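Local structure of LP04448p (Drosophila melanogaster, 4QMH) at residues L58-L66 with T77-A85. The protein probably promotes microtubule polymerization as an XMAP215 family member, using an array of tubulin-binding TOG domains, the fourth of which is the fragment here. Numbering follows the deposited sequence.
Sequences LAPALAHRL and TLAICEQLA
OG1 of T77 hydrogen-bonds to the carbonyl oxygen of I73, one turn earlier in its own helix, and CB of R65 lies 3.2 Å from OG1 of T77 across the contact, a close van der Waals approach. Chi1 of -56° sets OG1 beside the backbone N and leaves CG2 of T77 anti to it, directed into the interface, where it meets the L62 carbonyl oxygen (CG2 of T77 to O of L62, 3.6 Å) and CD2 of L66. Shortened to an alanine, this position would lose both CG2 and OG1, which would probably open a gap against L62 and L66 and leave the I73 carbonyl without its hydroxyl partner.

L62 is a knob in the hole formed by T77, I80, C81 and L84. Its two methyls split the work: CD2 of L62 lies 4.0 Å from CG2 of T77, and CD1 of L62 reaches CD2 of L84 at 4.1 Å. One turn on, the side chains of L66 and L78 cross at about a right angle, CD2 of L66 to CD2 of L78 at 3.6 Å. The bent R65 chain turns its guanidinium away to a salt bridge with D68.

Helices 58-66 and 71-88 follow one another as a roughly antiparallel pair, the segment axes 9.7 Å apart at 144°, as in the HEAT-repeat helical stack of a TOG domain. Helix 31-48 covers T77 and I80 through L38, F103 of helix 96-106 packs on L66 and C81, and helix 112-129 meets L78.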
loop_
_atom_site.group_PDB
_atom_site.type_symbol
_atom_site.label_atom_id
_atom_site.label_comp_id
_atom_site.label_asym_id
_atom_site.label_seq_id
_atom_site.Cartn_x
_atom_site.Cartn_y
_atom_site.Cartn_z
ATOM N N LEU A 58 3.175 17.995 -5.625
ATOM C CA LEU A 58 4.261 17.076 -5.314
ATOM C C LEU A 58 3.842 15.602 -5.304
ATOM O O LEU A 58 4.619 14.741 -5.712
ATOM C CB LEU A 58 4.901 17.422 -3.969
ATOM C CG LEU A 58 6.056 16.519 -3.532
ATOM C CD1 LEU A 58 7.209 16.593 -4.552
ATOM C CD2 LEU A 58 6.520 16.913 -2.140
ATOM N N ALA A 59 2.631 15.297 -4.829
ATOM C CA ALA A 59 2.245 13.891 -4.663
ATOM C C ALA A 59 2.206 13.112 -5.977
ATOM O O ALA A 59 2.780 12.033 -6.068
ATOM C CB ALA A 59 0.921 13.748 -3.875
ATOM N N PRO A 60 1.547 13.658 -7.011
ATOM C CA PRO A 60 1.574 12.930 -8.284
ATOM C C PRO A 60 2.992 12.847 -8.856
ATOM O O PRO A 60 3.358 11.841 -9.469
ATOM C CB PRO A 60 0.670 13.767 -9.191
ATOM C CG PRO A 60 -0.175 14.587 -8.265
ATOM C CD PRO A 60 0.667 14.839 -7.054
ATOM N N ALA A 61 3.782 13.890 -8.628
ATOM C CA ALA A 61 5.173 13.898 -9.068
ATOM C C ALA A 61 5.955 12.766 -8.411
ATOM O O ALA A 61 6.690 12.048 -9.083
ATOM C CB ALA A 61 5.823 15.238 -8.766
ATOM N N LEU A 62 5.791 12.611 -7.096
ATOM C CA LEU A 62 6.456 11.518 -6.383
ATOM C C LEU A 62 5.958 10.147 -6.816
ATOM O O LEU A 62 6.725 9.182 -6.844
ATOM C CB LEU A 62 6.290 11.657 -4.868
ATOM C CG LEU A 62 7.089 12.775 -4.203
ATOM C CD1 LEU A 62 6.726 12.868 -2.733
ATOM C CD2 LEU A 62 8.577 12.496 -4.372
ATOM N N ALA A 63 4.677 10.061 -7.150
ATOM C CA ALA A 63 4.102 8.792 -7.588
ATOM C C ALA A 63 4.837 8.262 -8.828
ATOM O O ALA A 63 5.190 7.071 -8.900
ATOM C CB ALA A 63 2.616 8.951 -7.853
ATOM N N HIS A 64 5.103 9.146 -9.781
ATOM C CA HIS A 64 5.871 8.757 -10.958
ATOM C C HIS A 64 7.277 8.274 -10.582
ATOM O O HIS A 64 7.809 7.330 -11.179
ATOM C CB HIS A 64 5.971 9.918 -11.947
ATOM C CG HIS A 64 4.734 10.139 -12.760
ATOM N ND1 HIS A 64 3.834 11.145 -12.484
ATOM C CD2 HIS A 64 4.260 9.499 -13.854
ATOM C CE1 HIS A 64 2.853 11.109 -13.368
ATOM N NE2 HIS A 64 3.086 10.119 -14.210
ATOM N N ARG A 65 7.898 8.926 -9.602
ATOM C CA ARG A 65 9.253 8.525 -9.220
ATOM C C ARG A 65 9.291 7.189 -8.465
ATOM O O ARG A 65 10.285 6.466 -8.516
ATOM C CB ARG A 65 9.946 9.649 -8.426
ATOM C CG ARG A 65 9.953 10.992 -9.176
ATOM C CD ARG A 65 11.024 11.115 -10.276
ATOM N NE ARG A 65 10.840 10.211 -11.412
ATOM C CZ ARG A 65 10.039 10.439 -12.450
ATOM N NH1 ARG A 65 9.318 11.551 -12.520
ATOM N NH2 ARG A 65 9.973 9.553 -13.437
ATOM N N LEU A 66 8.202 6.852 -7.773
ATOM C CA LEU A 66 8.116 5.568 -7.086
ATOM C C LEU A 66 8.191 4.416 -8.087
ATOM O O LEU A 66 8.637 3.323 -7.741
ATOM C CB LEU A 66 6.803 5.475 -6.291
ATOM C CG LEU A 66 6.743 6.253 -4.973
ATOM C CD1 LEU A 66 5.334 6.247 -4.390
ATOM C CD2 LEU A 66 7.726 5.643 -3.990
ATOM N N THR A 77 13.152 7.582 -3.774
ATOM C CA THR A 77 11.801 8.112 -3.624
ATOM C C THR A 77 11.063 7.448 -2.455
ATOM O O THR A 77 10.330 8.113 -1.725
ATOM C CB THR A 77 11.001 8.018 -4.950
ATOM O OG1 THR A 77 11.720 8.698 -5.989
ATOM C CG2 THR A 77 9.624 8.615 -4.810
ATOM N N LEU A 78 11.263 6.144 -2.251
ATOM C CA LEU A 78 10.662 5.488 -1.091
ATOM C C LEU A 78 11.155 6.138 0.200
ATOM O O LEU A 78 10.360 6.428 1.094
ATOM C CB LEU A 78 10.950 3.985 -1.079
ATOM C CG LEU A 78 10.207 3.162 -2.133
ATOM C CD1 LEU A 78 10.899 1.809 -2.310
ATOM C CD2 LEU A 78 8.719 2.987 -1.778
ATOM N N ALA A 79 12.465 6.375 0.281
ATOM C CA ALA A 79 13.056 7.039 1.441
ATOM C C ALA A 79 12.438 8.414 1.644
ATOM O O ALA A 79 12.119 8.802 2.769
ATOM C CB ALA A 79 14.574 7.154 1.278
ATOM N N ILE A 80 12.277 9.166 0.559
ATOM C CA ILE A 80 11.659 10.489 0.667
ATOM C C ILE A 80 10.211 10.430 1.138
ATOM O O ILE A 80 9.773 11.263 1.936
ATOM C CB ILE A 80 11.747 11.260 -0.658
ATOM C CG1 ILE A 80 13.187 11.719 -0.891
ATOM C CG2 ILE A 80 10.813 12.463 -0.634
ATOM C CD1 ILE A 80 13.443 12.210 -2.297
ATOM N N CYS A 81 9.464 9.438 0.665
ATOM C CA CYS A 81 8.076 9.311 1.089
ATOM C C CYS A 81 7.984 8.976 2.572
ATOM O O CYS A 81 7.072 9.427 3.249
ATOM C CB CYS A 81 7.327 8.274 0.249
ATOM S SG CYS A 81 7.012 8.829 -1.424
ATOM N N GLU A 82 8.931 8.199 3.081
ATOM C CA GLU A 82 8.929 7.891 4.506
ATOM C C GLU A 82 9.213 9.167 5.291
ATOM O O GLU A 82 8.541 9.451 6.285
ATOM C CB GLU A 82 9.932 6.790 4.859
ATOM C CG GLU A 82 9.613 6.110 6.184
ATOM C CD GLU A 82 10.488 4.905 6.463
ATOM O OE1 GLU A 82 10.889 4.216 5.501
ATOM O OE2 GLU A 82 10.776 4.649 7.652
ATOM N N GLN A 83 10.179 9.946 4.808
ATOM C CA GLN A 83 10.514 11.242 5.396
ATOM C C GLN A 83 9.290 12.167 5.371
ATOM O O GLN A 83 9.006 12.880 6.341
ATOM C CB GLN A 83 11.690 11.855 4.632
ATOM C CG GLN A 83 12.090 13.256 5.046
ATOM C CD GLN A 83 13.131 13.864 4.115
ATOM O OE1 GLN A 83 13.429 13.321 3.047
ATOM N NE2 GLN A 83 13.692 14.991 4.519
ATOM N N LEU A 84 8.554 12.142 4.266
ATOM C CA LEU A 84 7.385 12.991 4.127
ATOM C C LEU A 84 6.317 12.595 5.147
ATOM O O LEU A 84 5.666 13.450 5.764
ATOM C CB LEU A 84 6.837 12.902 2.692
ATOM C CG LEU A 84 5.793 13.931 2.258
ATOM C CD1 LEU A 84 6.418 15.311 2.020
ATOM C CD2 LEU A 84 5.096 13.450 0.997
ATOM N N ALA A 85 6.138 11.292 5.341
ATOM C CA ALA A 85 5.135 10.820 6.292
ATOM C C ALA A 85 5.446 11.341 7.687
ATOM O O ALA A 85 4.570 11.845 8.388
ATOM C CB ALA A 85 5.083 9.300 6.303
#